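Local coordinates for peptidoglycan D,D-transpeptidase FtsI (PDB 6SYN), which probably catalyses the penicillin-sensitive D,D-transpeptidation that cross-links peptidoglycan, as a class B penicillin-binding protein, at residues P90-G93 against D94-K98; M260-Q264 against H265-K269; Y279-G283 against H284-D288; I380-G384 against V385-L389; I403-E406 against P407-R410. All coordinates share one frame; numbering follows the deposited sequence.

Contacts 2 to 5 belong to the transpeptidase region, whereas contact 1 lies in the dimerisation-domain region, its centre about 58 to 75 Å from the centres of the other four. Contacts 2, 4 and 5 form a cluster: M260 CE of contact 2 packs on I380 CG1 of contact 4 at 3.9 Å, the carbonyl oxygen M260 O meets F404 CE2 of contact 5 at 3.7 Å, and contacts 4 and 5 are joined by a probable hydrogen bond, I403 N to G384 O at 3.0 Å. Contact 3 stands apart, its centre about 22 Å from that of contact 2, with the I286 side chain about 8 Å from the bound penicillin-derived ligand. Contact 2 ends the helix on which the pocket residue K255 lies.

Contact 1 of 5, residues P90-G93 against D94-K98; sequences PAIG and DYIRK
Helix 90-97, a short helix of the dimerisation-domain region, brings I92 and I96 together on successive turns. Their side chains meet through I92 CG2 and I96 CD1, 3.8 Å apart, the two chains running at a slant to each other. In I96 the CG1 branch lies anti to the carbonyl carbon (chi1 -61°), which carries CG1 back along the helix to within 3.4 Å of I92 O. That oxygen is also the acceptor for I96 N at 3.0 Å, with an N-H...O angle of 160°; Y95 N adds only a weak second bond to it. The i to i+4 pattern holds on both sides of this pair. D94 N bonds to P90 O, and R97 N reaches G93 O at 3.3 Å. Ahead of the helix, N89 OD1 accepts a hydrogen bond from I92 N in the first turn. Y95 touches A57 and A61 of helix 54-62. The buried I96 meets L58 and L62 of that helix as well as I104 and L106 of strand 104-113. This is the i to i+4 side-chain spacing of an alpha-helix, here with I96 turned into the interface with helix 54-62 and strand 104-113.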
loop_
_atom_site.group_PDB
_atom_site.type_symbol
_atom_site.label_atom_id
_atom_site.label_comp_id
_atom_site.label_asym_id
_atom_site.label_seq_id
_atom_site.Cartn_x
_atom_site.Cartn_y
_atom_site.Cartn_z
ATOM N N PRO A 90 -22.551 -31.519 8.974
ATOM C CA PRO A 90 -22.711 -32.964 9.152
ATOM C C PRO A 90 -23.579 -33.683 8.105
ATOM O O PRO A 90 -23.140 -34.706 7.623
ATOM C CB PRO A 90 -23.381 -33.021 10.532
ATOM C CG PRO A 90 -22.720 -31.891 11.294
ATOM C CD PRO A 90 -22.484 -30.807 10.261
ATOM N N ALA A 91 -24.761 -33.138 7.784
ATOM C CA ALA A 91 -25.759 -33.713 6.846
ATOM C C ALA A 91 -25.089 -34.054 5.515
ATOM O O ALA A 91 -25.160 -35.230 5.090
ATOM C CB ALA A 91 -26.895 -32.748 6.622
ATOM N N ILE A 92 -24.466 -33.048 4.896
ATOM C CA ILE A 92 -23.751 -33.152 3.589
ATOM C C ILE A 92 -22.524 -34.059 3.769
ATOM O O ILE A 92 -22.355 -34.987 2.954
ATOM C CB ILE A 92 -23.369 -31.748 3.067
ATOM C CG1 ILE A 92 -24.596 -30.853 2.849
ATOM C CG2 ILE A 92 -22.518 -31.852 1.810
ATOM C CD1 ILE A 92 -25.332 -31.096 1.551
ATOM N N GLY A 93 -21.714 -33.794 4.803
ATOM C CA GLY A 93 -20.486 -34.543 5.146
ATOM C C GLY A 93 -20.758 -36.021 5.366
ATOM O O GLY A 93 -19.915 -36.842 4.968
ATOM N N ASP A 94 -21.906 -36.350 5.961
ATOM C CA ASP A 94 -22.350 -37.744 6.229
ATOM C C ASP A 94 -22.743 -38.417 4.906
ATOM O O ASP A 94 -22.502 -39.631 4.774
ATOM C CB ASP A 94 -23.498 -37.765 7.245
ATOM C CG ASP A 94 -23.648 -39.079 7.993
ATOM O OD1 ASP A 94 -22.659 -39.505 8.640
ATOM O OD2 ASP A 94 -24.752 -39.664 7.927
ATOM N N TYR A 95 -23.333 -37.663 3.973
ATOM C CA TYR A 95 -23.885 -38.166 2.684
ATOM C C TYR A 95 -22.733 -38.475 1.721
ATOM O O TYR A 95 -22.810 -39.500 1.021
ATOM C CB TYR A 95 -24.895 -37.151 2.134
ATOM C CG TYR A 95 -25.455 -37.389 0.753
ATOM C CD1 TYR A 95 -26.599 -38.148 0.553
ATOM C CD2 TYR A 95 -24.896 -36.769 -0.354
ATOM C CE1 TYR A 95 -27.141 -38.323 -0.713
ATOM C CE2 TYR A 95 -25.424 -36.931 -1.626
ATOM C CZ TYR A 95 -26.553 -37.709 -1.808
ATOM O OH TYR A 95 -27.068 -37.865 -3.063
ATOM N N ILE A 96 -21.702 -37.623 1.698
ATOM C CA ILE A 96 -20.468 -37.812 0.874
ATOM C C ILE A 96 -19.706 -39.035 1.399
ATOM O O ILE A 96 -19.183 -39.793 0.573
ATOM C CB ILE A 96 -19.582 -36.551 0.868
ATOM C CG1 ILE A 96 -20.305 -35.338 0.273
ATOM C CG2 ILE A 96 -18.270 -36.822 0.145
ATOM C CD1 ILE A 96 -19.667 -34.004 0.613
ATOM N N ARG A 97 -19.629 -39.205 2.721
ATOM C CA ARG A 97 -18.999 -40.387 3.376
ATOM C C ARG A 97 -19.696 -41.668 2.886
ATOM O O ARG A 97 -18.983 -42.629 2.525
ATOM C CB ARG A 97 -19.078 -40.247 4.901
ATOM C CG ARG A 97 -18.218 -41.231 5.684
ATOM C CD ARG A 97 -18.486 -41.158 7.180
ATOM N NE ARG A 97 -18.352 -39.793 7.679
ATOM C CZ ARG A 97 -17.227 -39.239 8.142
ATOM N NH1 ARG A 97 -16.099 -39.931 8.203
ATOM N NH2 ARG A 97 -17.242 -37.977 8.546
ATOM N N LYS A 98 -21.035 -41.665 2.848
ATOM C CA LYS A 98 -21.893 -42.849 2.560
ATOM C C LYS A 98 -21.883 -43.169 1.059
ATOM O O LYS A 98 -22.429 -44.233 0.686
ATOM C CB LYS A 98 -23.321 -42.607 3.064
ATOM C CG LYS A 98 -23.674 -43.337 4.355
ATOM C CD LYS A 98 -24.389 -42.488 5.380
ATOM C CE LYS A 98 -23.684 -42.486 6.719
ATOM N NZ LYS A 98 -23.944 -43.725 7.485
#

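Contact 2 of 5, residues M260-Q264 against H265-K269; sequences MTALQ and HGVVK
A262 and V268 form the apolar centre, with A262 CB 3.8 Å from V268 CG2. That methyl sits between the backbone N and carbonyl carbon of V268, a position that turns it back onto the end of the helix. L263 adds a looser contact to the same methyl, its CD2 lying 4.3 Å from V268 CG2, and L312 of helix 306-314 touches both A262 and V268. The chain can fold back here because helix 255-264 closes in a Schellman motif. G266 takes a positive phi of 64°, and two amides then point into the last turn. V267 N bonds to A262 O at 2.9 Å and G266 N to L263 O at 3.0 Å, the two bonds making the Schellman pair. One ordinary helical bond precedes them, from H265 N to T261 O at 2.9 Å and 155°. The same helix carries K255, which with S252 lines the ligand pocket, consistent with the SxxK motif of the family. Farther out, the T261 and H265 side chains run side by side, T261 CG2 lying 3.7 Å from H265 CD2; the H265 side chain also touches A320 and M316. The T261 hydroxyl is engaged with M257 O and with T324 OG1. At the loop end, K269 N is hydrogen-bonded to S272 OG.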
loop_
_atom_site.group_PDB
_atom_site.type_symbol
_atom_site.label_atom_id
_atom_site.label_comp_id
_atom_site.label_asym_id
_atom_site.label_seq_id
_atom_site.Cartn_x
_atom_site.Cartn_y
_atom_site.Cartn_z
ATOM N N MET A 260 12.111 22.337 1.757
ATOM C CA MET A 260 12.641 22.289 3.146
ATOM C C MET A 260 14.160 22.504 3.124
ATOM O O MET A 260 14.641 23.392 3.849
ATOM C CB MET A 260 12.303 20.955 3.824
ATOM C CG MET A 260 10.852 20.871 4.281
ATOM S SD MET A 260 10.326 19.198 4.728
ATOM C CE MET A 260 8.587 19.478 5.044
ATOM N N THR A 261 14.883 21.740 2.307
ATOM C CA THR A 261 16.363 21.812 2.193
ATOM C C THR A 261 16.776 23.245 1.832
ATOM O O THR A 261 17.656 23.793 2.513
ATOM C CB THR A 261 16.888 20.788 1.177
ATOM O OG1 THR A 261 16.313 19.523 1.501
ATOM C CG2 THR A 261 18.395 20.662 1.183
ATOM N N ALA A 262 16.155 23.822 0.800
ATOM C CA ALA A 262 16.495 25.148 0.231
ATOM C C ALA A 262 16.283 26.246 1.280
ATOM O O ALA A 262 17.108 27.173 1.332
ATOM C CB ALA A 262 15.678 25.398 -1.013
ATOM N N LEU A 263 15.219 26.146 2.080
ATOM C CA LEU A 263 14.951 27.076 3.211
ATOM C C LEU A 263 16.099 26.989 4.230
ATOM O O LEU A 263 16.670 28.048 4.556
ATOM C CB LEU A 263 13.592 26.740 3.839
ATOM C CG LEU A 263 12.366 27.092 2.992
ATOM C CD1 LEU A 263 11.092 26.529 3.600
ATOM C CD2 LEU A 263 12.234 28.592 2.817
ATOM N N GLN A 264 16.451 25.779 4.683
ATOM C CA GLN A 264 17.528 25.547 5.687
ATOM C C GLN A 264 18.871 26.063 5.160
ATOM O O GLN A 264 19.615 26.657 5.953
ATOM C CB GLN A 264 17.675 24.066 6.030
ATOM C CG GLN A 264 18.754 23.802 7.069
ATOM C CD GLN A 264 18.433 22.600 7.920
ATOM O OE1 GLN A 264 17.877 22.722 9.010
ATOM N NE2 GLN A 264 18.769 21.423 7.415
ATOM N N HIS A 265 19.176 25.822 3.882
ATOM C CA HIS A 265 20.455 26.212 3.226
ATOM C C HIS A 265 20.466 27.715 2.920
ATOM O O HIS A 265 21.474 28.184 2.370
ATOM C CB HIS A 265 20.685 25.374 1.960
ATOM C CG HIS A 265 21.249 24.017 2.217
ATOM N ND1 HIS A 265 22.475 23.625 1.718
ATOM C CD2 HIS A 265 20.768 22.960 2.908
ATOM C CE1 HIS A 265 22.722 22.381 2.085
ATOM N NE2 HIS A 265 21.691 21.951 2.814
ATOM N N GLY A 266 19.385 28.435 3.241
ATOM C CA GLY A 266 19.258 29.891 3.034
ATOM C C GLY A 266 19.299 30.267 1.560
ATOM O O GLY A 266 19.582 31.441 1.258
ATOM N N VAL A 267 19.014 29.313 0.672
ATOM C CA VAL A 267 18.995 29.508 -0.808
ATOM C C VAL A 267 17.824 30.434 -1.166
ATOM O O VAL A 267 17.966 31.240 -2.113
ATOM C CB VAL A 267 18.910 28.144 -1.520
ATOM C CG1 VAL A 267 18.384 28.246 -2.942
ATOM C CG2 VAL A 267 20.250 27.432 -1.494
ATOM N N VAL A 268 16.715 30.316 -0.429
ATOM C CA VAL A 268 15.460 31.105 -0.618
ATOM C C VAL A 268 14.878 31.431 0.762
ATOM O O VAL A 268 15.402 30.917 1.774
ATOM C CB VAL A 268 14.419 30.354 -1.475
ATOM C CG1 VAL A 268 14.760 30.386 -2.955
ATOM C CG2 VAL A 268 14.214 28.920 -1.007
ATOM N N LYS A 269 13.825 32.251 0.771
ATOM C CA LYS A 269 12.991 32.584 1.954
ATOM C C LYS A 269 11.521 32.356 1.569
ATOM O O LYS A 269 11.222 32.411 0.364
ATOM C CB LYS A 269 13.312 34.020 2.387
ATOM C CG LYS A 269 14.799 34.366 2.351
ATOM C CD LYS A 269 15.208 35.571 3.166
ATOM C CE LYS A 269 15.227 35.308 4.658
ATOM N NZ LYS A 269 13.966 35.744 5.301
#

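Contact 3 of 5, residues Y279-G283 against H284-D288; sequences YFVNG and HQIKD
Backbone hydrogen bonds join Y279 to I286 and V281 to H284, two in each pair. V281 N reaches H284 O at 2.9 Å with an N-H...O angle of 167°, whereas H284 N meets V281 O at 3.0 Å. In the outer pair, I286 N bonds to Y279 O at 3.0 Å. F280 and Q285 form the non-hydrogen-bonded pair between them. Together these make a beta hairpin with a two-residue loop, closed by a type I' turn in which N282 and G283 both have positive phi.

Apolar contacts gather on the face shared by Y279, V281 and I286. V281 CG2 meets I286 CG1 at 3.7 Å, and Y279 CE1 lies 3.9 Å from I286 CB with the two side chains alongside each other. Helix 306-314 lies against this face, through V307 and S310 on I286. On the other face the F280 ring has Q285 CG over one side, and its CE1 is 3.7 Å from Q285 CB; the ring and amide planes are 19° apart.

Polar ends find partners beyond the hairpin. Y279 OH bonds to S310 OG while its ring makes a cation-pi contact with K311, and N282 OD1 accepts from I355 N. D288 binds S305 OG and V307 N, residues that flank N306 of the ligand pocket.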
loop_
_atom_site.group_PDB
_atom_site.type_symbol
_atom_site.label_atom_id
_atom_site.label_comp_id
_atom_site.label_asym_id
_atom_site.label_seq_id
_atom_site.Cartn_x
_atom_site.Cartn_y
_atom_site.Cartn_z
ATOM N N TYR A 279 14.350 26.478 -19.309
ATOM C CA TYR A 279 15.818 26.685 -19.423
ATOM C C TYR A 279 16.502 25.337 -19.659
ATOM O O TYR A 279 15.812 24.289 -19.640
ATOM C CB TYR A 279 16.364 27.434 -18.205
ATOM C CG TYR A 279 16.598 26.615 -16.961
ATOM C CD1 TYR A 279 15.556 25.965 -16.317
ATOM C CD2 TYR A 279 17.861 26.528 -16.392
ATOM C CE1 TYR A 279 15.766 25.235 -15.157
ATOM C CE2 TYR A 279 18.088 25.800 -15.236
ATOM C CZ TYR A 279 17.037 25.151 -14.614
ATOM O OH TYR A 279 17.254 24.437 -13.468
ATOM N N PHE A 280 17.814 25.376 -19.912
ATOM C CA PHE A 280 18.621 24.188 -20.285
ATOM C C PHE A 280 19.556 23.820 -19.129
ATOM O O PHE A 280 20.102 24.707 -18.438
ATOM C CB PHE A 280 19.358 24.405 -21.610
ATOM C CG PHE A 280 18.489 24.257 -22.836
ATOM C CD1 PHE A 280 18.005 23.017 -23.220
ATOM C CD2 PHE A 280 18.155 25.360 -23.612
ATOM C CE1 PHE A 280 17.206 22.883 -24.348
ATOM C CE2 PHE A 280 17.356 25.225 -24.739
ATOM C CZ PHE A 280 16.882 23.987 -25.105
ATOM N N VAL A 281 19.675 22.507 -18.934
ATOM C CA VAL A 281 20.548 21.808 -17.952
ATOM C C VAL A 281 21.230 20.670 -18.727
ATOM O O VAL A 281 20.525 19.705 -19.107
ATOM C CB VAL A 281 19.702 21.323 -16.756
ATOM C CG1 VAL A 281 20.499 20.499 -15.755
ATOM C CG2 VAL A 281 19.019 22.490 -16.060
ATOM N N ASN A 282 22.520 20.830 -19.044
ATOM C CA ASN A 282 23.336 19.864 -19.835
ATOM C C ASN A 282 22.724 19.650 -21.229
ATOM O O ASN A 282 22.906 18.537 -21.785
ATOM C CB ASN A 282 23.465 18.495 -19.152
ATOM C CG ASN A 282 24.185 18.503 -17.817
ATOM O OD1 ASN A 282 24.008 17.582 -17.019
ATOM N ND2 ASN A 282 25.015 19.506 -17.571
ATOM N N GLY A 283 22.017 20.648 -21.774
ATOM C CA GLY A 283 21.410 20.586 -23.119
ATOM C C GLY A 283 20.062 19.877 -23.143
ATOM O O GLY A 283 19.533 19.688 -24.259
ATOM N N HIS A 284 19.531 19.488 -21.976
ATOM C CA HIS A 284 18.139 18.991 -21.779
ATOM C C HIS A 284 17.264 20.148 -21.268
ATOM O O HIS A 284 17.714 20.870 -20.350
ATOM C CB HIS A 284 18.104 17.799 -20.805
ATOM C CG HIS A 284 18.852 16.588 -21.265
ATOM N ND1 HIS A 284 19.964 16.108 -20.590
ATOM C CD2 HIS A 284 18.652 15.753 -22.308
ATOM C CE1 HIS A 284 20.416 15.036 -21.201
ATOM N NE2 HIS A 284 19.630 14.797 -22.260
ATOM N N GLN A 285 16.067 20.326 -21.836
ATOM C CA GLN A 285 15.114 21.405 -21.453
ATOM C C GLN A 285 14.322 20.977 -20.210
ATOM O O GLN A 285 13.613 19.963 -20.288
ATOM C CB GLN A 285 14.150 21.732 -22.601
ATOM C CG GLN A 285 13.482 23.097 -22.461
ATOM C CD GLN A 285 12.443 23.394 -23.516
ATOM O OE1 GLN A 285 12.032 24.538 -23.694
ATOM N NE2 GLN A 285 11.996 22.365 -24.220
ATOM N N ILE A 286 14.444 21.721 -19.107
ATOM C CA ILE A 286 13.485 21.659 -17.965
ATOM C C ILE A 286 12.374 22.662 -18.281
ATOM O O ILE A 286 12.667 23.871 -18.283
ATOM C CB ILE A 286 14.139 21.971 -16.601
ATOM C CG1 ILE A 286 15.527 21.345 -16.431
ATOM C CG2 ILE A 286 13.202 21.573 -15.469
ATOM C CD1 ILE A 286 15.525 19.844 -16.344
ATOM N N LYS A 287 11.165 22.185 -18.583
ATOM C CA LYS A 287 9.973 23.062 -18.733
ATOM C C LYS A 287 8.842 22.530 -17.851
ATOM O O LYS A 287 8.846 21.326 -17.505
ATOM C CB LYS A 287 9.561 23.214 -20.202
ATOM C CG LYS A 287 9.045 21.961 -20.896
ATOM C CD LYS A 287 8.095 22.279 -22.035
ATOM C CE LYS A 287 7.627 21.055 -22.795
ATOM N NZ LYS A 287 6.602 21.408 -23.807
ATOM N N ASP A 288 7.927 23.426 -17.493
ATOM C CA ASP A 288 6.758 23.135 -16.632
ATOM C C ASP A 288 5.548 22.854 -17.525
ATOM O O ASP A 288 5.513 23.352 -18.670
ATOM C CB ASP A 288 6.510 24.289 -15.659
ATOM C CG ASP A 288 7.468 24.312 -14.482
ATOM O OD1 ASP A 288 8.113 23.282 -14.229
ATOM O OD2 ASP A 288 7.553 25.362 -13.823
#

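Contact 4 of 5, residues I380-G384 against V385-L389; sequences IGSMG and VYRPL
With chi1 at 55°, the hydroxyl of S382 stands between its own backbone N and carbonyl carbon, which aims OG at the start of the following strand. There it lies 2.6 Å from V385 O. The hydroxyl also lies within bonding reach of T379 O, in the last turn of the helix. In R387 the bend at chi3 (-83°) turns the end of the side chain toward S382, with NH1 3.4 Å from S382 CB. V385 CG1, anti to its backbone N, lies 3.4 Å above one face of the same guanidinium, offset toward its rim. The flat group thus has an aliphatic branch over that face and the serine methylene near NH1. Its orientation is set from farther out by NH2 bonding to V398 O and, more weakly, by NH1 to V212 O. Beyond helix 370-381, M383 is first to leave helical phi/psi (phi 60°), its amide bonding back to I380 O at 3.0 Å. G384 then also adopts positive phi, and the chain turns into strand 385-386, where Y386 pairs through its backbone with E401 of strand 401-402. These are the marks of a Schellman helix terminus leading directly into a two-stranded antiparallel sheet of the transpeptidase fold.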
loop_
_atom_site.group_PDB
_atom_site.type_symbol
_atom_site.label_atom_id
_atom_site.label_comp_id
_atom_site.label_asym_id
_atom_site.label_seq_id
_atom_site.Cartn_x
_atom_site.Cartn_y
_atom_site.Cartn_z
ATOM N N ILE A 380 6.879 14.454 7.870
ATOM C CA ILE A 380 6.390 15.832 7.548
ATOM C C ILE A 380 5.299 16.186 8.566
ATOM O O ILE A 380 5.357 17.298 9.146
ATOM C CB ILE A 380 5.878 15.937 6.092
ATOM C CG1 ILE A 380 7.027 15.861 5.083
ATOM C CG2 ILE A 380 5.039 17.197 5.895
ATOM C CD1 ILE A 380 6.599 15.926 3.633
ATOM N N GLY A 381 4.360 15.253 8.765
ATOM C CA GLY A 381 3.167 15.395 9.621
ATOM C C GLY A 381 3.517 15.622 11.079
ATOM O O GLY A 381 2.798 16.396 11.728
ATOM N N SER A 382 4.566 14.963 11.590
ATOM C CA SER A 382 5.056 15.131 12.988
ATOM C C SER A 382 5.808 16.469 13.142
ATOM O O SER A 382 6.242 16.776 14.274
ATOM C CB SER A 382 5.892 13.943 13.426
ATOM O OG SER A 382 6.965 13.696 12.529
ATOM N N MET A 383 5.916 17.247 12.056
ATOM C CA MET A 383 6.747 18.474 11.935
ATOM C C MET A 383 8.218 18.103 12.181
ATOM O O MET A 383 8.849 18.722 13.055
ATOM C CB MET A 383 6.297 19.574 12.907
ATOM C CG MET A 383 4.834 19.983 12.753
ATOM S SD MET A 383 4.418 20.683 11.125
ATOM C CE MET A 383 2.699 20.197 11.009
ATOM N N GLY A 384 8.729 17.108 11.446
ATOM C CA GLY A 384 10.166 16.773 11.370
ATOM C C GLY A 384 10.630 15.797 12.444
ATOM O O GLY A 384 11.807 15.900 12.858
ATOM N N VAL A 385 9.773 14.862 12.867
ATOM C CA VAL A 385 10.134 13.782 13.839
ATOM C C VAL A 385 9.995 12.424 13.139
ATOM O O VAL A 385 8.857 11.933 13.008
ATOM C CB VAL A 385 9.286 13.876 15.124
ATOM C CG1 VAL A 385 9.494 12.683 16.052
ATOM C CG2 VAL A 385 9.555 15.184 15.858
ATOM N N TYR A 386 11.122 11.861 12.694
ATOM C CA TYR A 386 11.222 10.536 12.031
ATOM C C TYR A 386 10.996 9.437 13.074
ATOM O O TYR A 386 11.895 9.215 13.912
ATOM C CB TYR A 386 12.581 10.391 11.341
ATOM C CG TYR A 386 12.798 9.089 10.612
ATOM C CD1 TYR A 386 12.304 8.896 9.334
ATOM C CD2 TYR A 386 13.521 8.059 11.190
ATOM C CE1 TYR A 386 12.510 7.707 8.651
ATOM C CE2 TYR A 386 13.730 6.862 10.526
ATOM C CZ TYR A 386 13.223 6.684 9.251
ATOM O OH TYR A 386 13.426 5.508 8.587
ATOM N N ARG A 387 9.830 8.781 13.018
ATOM C CA ARG A 387 9.424 7.690 13.945
ATOM C C ARG A 387 9.465 6.354 13.207
ATOM O O ARG A 387 9.215 6.294 12.009
ATOM C CB ARG A 387 8.038 7.979 14.532
ATOM C CG ARG A 387 8.092 8.510 15.959
ATOM C CD ARG A 387 6.738 8.712 16.613
ATOM N NE ARG A 387 6.180 9.992 16.209
ATOM C CZ ARG A 387 6.300 11.138 16.873
ATOM N NH1 ARG A 387 5.752 12.234 16.376
ATOM N NH2 ARG A 387 6.945 11.197 18.024
ATOM N N PRO A 388 9.837 5.249 13.888
ATOM C CA PRO A 388 9.721 3.911 13.307
ATOM C C PRO A 388 8.278 3.421 13.105
ATOM O O PRO A 388 7.417 3.723 13.909
ATOM C CB PRO A 388 10.425 2.978 14.308
ATOM C CG PRO A 388 10.549 3.774 15.595
ATOM C CD PRO A 388 10.474 5.237 15.212
ATOM N N LEU A 389 8.081 2.629 12.050
ATOM C CA LEU A 389 6.796 1.979 11.684
ATOM C C LEU A 389 6.570 0.739 12.561
ATOM O O LEU A 389 7.563 0.210 13.080
ATOM C CB LEU A 389 6.869 1.595 10.204
ATOM C CG LEU A 389 6.996 2.760 9.225
ATOM C CD1 LEU A 389 7.631 2.307 7.919
ATOM C CD2 LEU A 389 5.640 3.402 8.969
#

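Contact 5 of 5, residues I403-E406 against P407-R410; sequences IFPE and PLVR
E406 and R410 form a salt bridge across one helical turn, with E406 OE1 3.0 Å from R410 NH1. Both bonds of the bridge are weak, that from NH2 to the same oxygen also longer. OE1 comes to the edge of the guanidinium near its plane and does the bridging, E406 OE2 staying 3.9 Å from R410 NH1; the two planes stand 51° apart. Both side chains leave anti to their backbone N; E406 then runs extended and R410 bends at chi3 (-82°), which turns its head back to the carboxylate. On another side of the turn, F404 CD2 meets L408 CD2 at 3.5 Å, the methyl arriving at the ring edge. F404 CB touches V409 CG2, also at 3.5 Å, and P405 CD lies 4.1 Å from L408 CD1 with the two side chains alongside.

The helix start holds these groups in place. P405 is the N-cap residue of helix 406-416, and its carbonyl receives weak bonds from L408 N and V409 N. R410 N closes a better bond to E406 O at 3.0 Å. P407 falls in the first turn, where its missing N-H costs no helical bond. Q264 packs against F404, P405 and L408, and M383 touches E406 and R410. A glutamate carboxylate in the first turn would also probably be favoured by the helix dipole, beside its direct pairing with the arginine.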
loop_
_atom_site.group_PDB
_atom_site.type_symbol
_atom_site.label_atom_id
_atom_site.label_comp_id
_atom_site.label_asym_id
_atom_site.label_seq_id
_atom_site.Cartn_x
_atom_site.Cartn_y
_atom_site.Cartn_z
ATOM N N ILE A 403 14.776 15.412 12.653
ATOM C CA ILE A 403 15.598 15.493 11.409
ATOM C C ILE A 403 15.519 16.906 10.819
ATOM O O ILE A 403 16.518 17.325 10.207
ATOM C CB ILE A 403 15.187 14.407 10.399
ATOM C CG1 ILE A 403 13.692 14.443 10.079
ATOM C CG2 ILE A 403 15.622 13.039 10.899
ATOM C CD1 ILE A 403 13.375 14.127 8.646
ATOM N N PHE A 404 14.394 17.608 10.988
ATOM C CA PHE A 404 14.250 19.047 10.640
ATOM C C PHE A 404 13.606 19.798 11.801
ATOM O O PHE A 404 12.733 19.259 12.478
ATOM C CB PHE A 404 13.444 19.232 9.352
ATOM C CG PHE A 404 14.292 19.379 8.116
ATOM C CD1 PHE A 404 15.026 18.310 7.627
ATOM C CD2 PHE A 404 14.375 20.593 7.453
ATOM C CE1 PHE A 404 15.815 18.451 6.495
ATOM C CE2 PHE A 404 15.161 20.732 6.317
ATOM C CZ PHE A 404 15.880 19.661 5.840
ATOM N N PRO A 405 14.006 21.070 12.038
ATOM C CA PRO A 405 13.397 21.904 13.077
ATOM C C PRO A 405 11.906 22.174 12.808
ATOM O O PRO A 405 11.560 22.457 11.674
ATOM C CB PRO A 405 14.191 23.221 13.022
ATOM C CG PRO A 405 15.448 22.900 12.233
ATOM C CD PRO A 405 15.054 21.784 11.293
ATOM N N GLU A 406 11.074 22.104 13.853
ATOM C CA GLU A 406 9.586 22.091 13.760
ATOM C C GLU A 406 9.064 23.260 12.920
ATOM O O GLU A 406 8.221 23.045 12.052
ATOM C CB GLU A 406 8.961 22.087 15.158
ATOM C CG GLU A 406 7.475 22.383 15.167
ATOM C CD GLU A 406 6.846 22.342 16.548
ATOM O OE1 GLU A 406 5.761 21.730 16.684
ATOM O OE2 GLU A 406 7.429 22.940 17.481
ATOM N N PRO A 407 9.505 24.525 13.141
ATOM C CA PRO A 407 8.882 25.676 12.477
ATOM C C PRO A 407 9.201 25.732 10.973
ATOM O O PRO A 407 8.396 26.262 10.214
ATOM C CB PRO A 407 9.449 26.909 13.208
ATOM C CG PRO A 407 10.237 26.355 14.391
ATOM C CD PRO A 407 10.615 24.934 14.018
ATOM N N LEU A 408 10.359 25.184 10.595
ATOM C CA LEU A 408 10.812 24.989 9.191
ATOM C C LEU A 408 9.812 24.080 8.463
ATOM O O LEU A 408 9.397 24.450 7.345
ATOM C CB LEU A 408 12.219 24.381 9.214
ATOM C CG LEU A 408 13.039 24.548 7.938
ATOM C CD1 LEU A 408 14.527 24.426 8.225
ATOM C CD2 LEU A 408 12.613 23.541 6.881
ATOM N N VAL A 409 9.427 22.956 9.082
ATOM C CA VAL A 409 8.523 21.927 8.481
ATOM C C VAL A 409 7.089 22.486 8.435
ATOM O O VAL A 409 6.387 22.236 7.424
ATOM C CB VAL A 409 8.595 20.586 9.248
ATOM C CG1 VAL A 409 7.651 19.535 8.680
ATOM C CG2 VAL A 409 10.010 20.032 9.300
ATOM N N ARG A 410 6.671 23.212 9.482
ATOM C CA ARG A 410 5.282 23.721 9.651
ATOM C C ARG A 410 4.998 24.746 8.551
ATOM O O ARG A 410 3.893 24.692 7.973
ATOM C CB ARG A 410 5.079 24.310 11.051
ATOM C CG ARG A 410 3.692 24.895 11.287
ATOM C CD ARG A 410 3.356 25.127 12.752
ATOM N NE ARG A 410 2.892 23.894 13.386
ATOM C CZ ARG A 410 3.420 23.319 14.470
ATOM N NH1 ARG A 410 4.450 23.865 15.101
ATOM N NH2 ARG A 410 2.901 22.189 14.928
#